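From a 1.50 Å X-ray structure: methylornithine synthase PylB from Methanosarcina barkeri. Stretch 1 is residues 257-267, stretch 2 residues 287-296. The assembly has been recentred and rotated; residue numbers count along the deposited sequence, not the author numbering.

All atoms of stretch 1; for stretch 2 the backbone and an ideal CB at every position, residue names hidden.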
# COMPACT_ATOMS: atom_id res chain seq x y z
N SER A 257 5.58 13.75 -7.81
CA SER A 257 6.20 12.48 -7.78
C SER A 257 5.80 11.79 -6.49
O SER A 257 5.55 12.43 -5.47
CB SER A 257 7.70 12.62 -7.89
OG SER A 257 8.17 13.03 -6.64
N GLU A 258 5.80 10.48 -6.54
CA GLU A 258 5.57 9.68 -5.36
C GLU A 258 6.59 10.04 -4.23
O GLU A 258 6.22 10.06 -3.08
CB GLU A 258 5.65 8.24 -5.79
CG GLU A 258 5.40 7.25 -4.66
CD GLU A 258 5.63 5.83 -5.08
OE1 GLU A 258 5.55 5.54 -6.34
OE2 GLU A 258 5.87 4.97 -4.18
N LEU A 259 7.88 10.29 -4.55
CA LEU A 259 8.81 10.57 -3.47
C LEU A 259 8.49 11.83 -2.70
O LEU A 259 8.56 11.88 -1.48
CB LEU A 259 10.25 10.65 -4.00
CG LEU A 259 10.71 9.49 -4.89
CD1 LEU A 259 12.16 9.86 -5.29
CD2 LEU A 259 10.67 8.22 -4.06
N LYS A 260 8.11 12.88 -3.44
CA LYS A 260 7.68 14.13 -2.80
C LYS A 260 6.46 13.89 -1.90
O LYS A 260 6.37 14.39 -0.80
CB LYS A 260 7.32 15.16 -3.93
CG LYS A 260 7.08 16.57 -3.50
CD LYS A 260 7.52 17.58 -4.65
CE LYS A 260 6.95 17.13 -5.95
NZ LYS A 260 6.92 18.32 -6.86
N ILE A 261 5.52 13.08 -2.38
CA ILE A 261 4.32 12.92 -1.60
C ILE A 261 4.58 12.02 -0.39
O ILE A 261 4.00 12.21 0.66
CB ILE A 261 3.17 12.35 -2.45
CG1 ILE A 261 2.77 13.45 -3.51
CG2 ILE A 261 1.91 11.96 -1.63
CD1 ILE A 261 1.93 12.83 -4.58
N ILE A 262 5.49 11.03 -0.53
CA ILE A 262 5.92 10.22 0.67
C ILE A 262 6.46 11.14 1.77
O ILE A 262 6.12 10.99 2.94
CB ILE A 262 6.90 9.11 0.31
CG1 ILE A 262 6.21 8.00 -0.44
CG2 ILE A 262 7.58 8.59 1.58
CD1 ILE A 262 7.19 7.02 -1.04
N SER A 263 7.33 12.08 1.33
CA SER A 263 7.89 12.99 2.36
C SER A 263 6.80 13.86 2.97
O SER A 263 6.78 14.04 4.18
CB SER A 263 8.94 13.89 1.75
OG SER A 263 10.01 13.12 1.23
N VAL A 264 5.86 14.35 2.16
CA VAL A 264 4.78 15.16 2.72
C VAL A 264 3.92 14.30 3.65
O VAL A 264 3.51 14.75 4.74
CB VAL A 264 3.93 15.74 1.55
CG1 VAL A 264 2.67 16.36 2.12
CG2 VAL A 264 4.77 16.84 0.86
N LEU A 265 3.66 13.02 3.28
CA LEU A 265 2.88 12.15 4.19
C LEU A 265 3.60 11.97 5.51
O LEU A 265 2.96 11.85 6.56
CB LEU A 265 2.71 10.72 3.55
CG LEU A 265 1.61 10.73 2.45
CD1 LEU A 265 1.67 9.34 1.72
CD2 LEU A 265 0.22 10.96 2.99
N ARG A 266 4.92 11.82 5.44
CA ARG A 266 5.68 11.65 6.72
C ARG A 266 5.58 12.91 7.59
O ARG A 266 5.51 12.81 8.83
CB ARG A 266 7.12 11.31 6.43
CG ARG A 266 8.06 11.20 7.65
CD ARG A 266 7.54 10.21 8.68
NE ARG A 266 7.61 8.85 8.16
CZ ARG A 266 6.91 7.82 8.65
NH1 ARG A 266 6.09 7.95 9.66
NH2 ARG A 266 6.97 6.64 8.02
N LEU A 267 5.52 14.06 6.91
CA LEU A 267 5.47 15.28 7.69
C LEU A 267 4.06 15.51 8.24
O LEU A 267 3.89 16.20 9.21
CB LEU A 267 5.96 16.46 6.82
CG LEU A 267 7.45 16.39 6.38
CD1 LEU A 267 7.84 17.52 5.42
CD2 LEU A 267 8.36 16.46 7.59
N UNK A 287 14.92 2.01 -2.10
CA UNK A 287 15.91 2.87 -1.48
C UNK A 287 15.45 4.34 -1.52
O UNK A 287 15.47 5.02 -0.48
CB UNK A 287 17.26 2.71 -2.18
N UNK A 288 14.95 4.79 -2.66
CA UNK A 288 14.54 6.17 -2.83
C UNK A 288 13.35 6.48 -1.91
O UNK A 288 13.21 7.58 -1.30
CB UNK A 288 14.18 6.45 -4.29
N UNK A 289 12.47 5.49 -1.82
CA UNK A 289 11.19 5.69 -1.02
C UNK A 289 11.49 5.68 0.45
O UNK A 289 10.95 6.52 1.21
CB UNK A 289 10.16 4.60 -1.32
N UNK A 290 12.33 4.76 0.94
CA UNK A 290 12.80 4.85 2.34
C UNK A 290 13.54 6.16 2.64
O UNK A 290 13.29 6.80 3.71
CB UNK A 290 13.72 3.67 2.65
N UNK A 291 14.37 6.63 1.68
CA UNK A 291 15.05 7.91 1.91
C UNK A 291 14.15 9.10 1.76
O UNK A 291 14.57 10.20 2.09
CB UNK A 291 16.23 8.06 0.95
N UNK A 292 12.91 8.92 1.34
CA UNK A 292 11.91 10.02 1.35
C UNK A 292 11.01 9.94 2.62
O UNK A 292 10.17 10.82 2.82
CB UNK A 292 11.04 9.96 0.09
N UNK A 293 11.23 8.93 3.48
CA UNK A 293 10.47 8.87 4.75
C UNK A 293 9.60 7.65 4.97
O UNK A 293 8.94 7.56 5.97
CB UNK A 293 9.57 10.10 4.85
N UNK A 294 9.63 6.71 4.05
CA UNK A 294 8.84 5.49 4.29
C UNK A 294 9.49 4.63 5.40
O UNK A 294 10.67 4.75 5.69
CB UNK A 294 8.71 4.68 3.00
N UNK A 295 8.68 3.75 5.99
CA UNK A 295 9.20 2.88 7.10
C UNK A 295 8.79 1.40 7.01
O UNK A 295 9.04 0.67 7.92
CB UNK A 295 8.71 3.43 8.44
N UNK A 296 8.05 1.04 5.97
CA UNK A 296 7.65 -0.37 5.77
C UNK A 296 7.83 -0.71 4.31
O UNK A 296 7.43 0.06 3.42
CB UNK A 296 6.20 -0.62 6.21

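Position 287 lies in a helical turn, and nothing of stretch 1 comes within 5.5 Å of its ideal CB. Stretch 1 therefore sets no preference; the residue is Val287.

At 288 the CA-to-CB bond runs sideways, yet the ideal CB lies 3.9 Å from Leu259 CD2. An apolar residue, or the aliphatic stem of a longer one, would suit this flank. It is Leu288, whose CB packs against that methyl.

Position 289 also points sideways, with its ideal CB 3.8 Å from Ile262 CD1 and 5.2 Å from Glu258 OE2. Methyls near the backbone and a carboxylate farther out favour a long side chain with an apolar stem and a positive end, lysine or arginine; a plain aliphatic would leave the charge unanswered from this side. Arg289 meets both demands. Its CG lies 3.7 Å from Ile262 CD1 and 3.8 Å from Leu259 CD2, and its guanidinium forms a two-pronged salt bridge, NE donating to Glu258 OE2 at 2.8 Å and NH2 to Glu258 OE1 at 2.9 Å.

Position 290 points away and 291 sideways, both beyond reach of stretch 1, so many residues would serve; they are Leu290 and Asn291.

At 292 the CA-to-CB bond points toward stretch 1, where the two backbones come closest: its CA is 5.1 Å from Ser263 CA. The ideal CB is already 3.5 Å from both Leu259 O and Ser263 OG, and 4.0 Å from Ile262 CG2, so a small side chain fits best. Ala292 places just a methyl here, and the close approach lets Ser263 OG donate to Ala292 O at 2.8 Å.

Position 293 has phi near 120°, and an ideal CB would sit 3.2 Å from Arg266 CB and be jammed against the preceding carbonyl. Glycine is called for on both counts. Gly293 is the first residue to leave helical phi/psi, in a Schellman motif, its N bonded to Leu290 O (3.0 Å) while the N of 294 reaches Arg289 O. Its own O accepts from Arg266 NE at 2.9 Å and Arg266 NH2 at 3.0 Å, a fork at the guanidinium edge.

At 294 the CB points away, 4.3 Å from Ile262 CG2; small or apolar residues would be compatible. Ala294 makes that light apolar contact.

The ideal CB of 295 is 3.7 Å from Arg266 NH2, so a polar or acidic side chain would be plausible. In Asn295, OD1 lies 3.3 Å from Arg266 NH2.

Position 296, in extended conformation, is out of reach; Ile296 leads away from stretch 1.

Stretch 2, residues 287-296: VLRLNAGANI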
# COMPACT_ATOMS: atom_id res chain seq x y z
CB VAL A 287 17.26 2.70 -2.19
CG1 VAL A 287 18.32 3.62 -1.54
CG2 VAL A 287 17.70 1.24 -2.03
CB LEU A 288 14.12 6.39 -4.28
CG LEU A 288 15.28 6.37 -5.32
CD1 LEU A 288 14.78 6.39 -6.76
CD2 LEU A 288 16.19 7.55 -5.05
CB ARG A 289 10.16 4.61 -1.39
CG ARG A 289 9.58 4.84 -2.81
CD ARG A 289 9.09 3.55 -3.49
NE ARG A 289 8.39 3.96 -4.72
CZ ARG A 289 8.99 4.32 -5.88
NH1 ARG A 289 10.33 4.35 -6.00
NH2 ARG A 289 8.23 4.72 -6.91
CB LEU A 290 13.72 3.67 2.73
CG LEU A 290 12.99 2.30 2.67
CD1 LEU A 290 14.06 1.19 2.70
CD2 LEU A 290 12.00 2.15 3.87
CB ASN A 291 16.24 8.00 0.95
CG ASN A 291 17.37 7.11 1.39
OD1 ASN A 291 17.51 6.79 2.61
ND2 ASN A 291 18.22 6.72 0.45
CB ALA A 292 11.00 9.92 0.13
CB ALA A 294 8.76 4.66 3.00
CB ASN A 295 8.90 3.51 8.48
CG ASN A 295 7.40 3.55 8.80
OD1 ASN A 295 6.58 3.41 7.97
ND2 ASN A 295 7.07 3.81 10.01
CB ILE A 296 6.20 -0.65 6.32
CG1 ILE A 296 5.76 -2.09 6.01
CG2 ILE A 296 5.15 0.34 5.75
CD1 ILE A 296 4.53 -2.44 6.88
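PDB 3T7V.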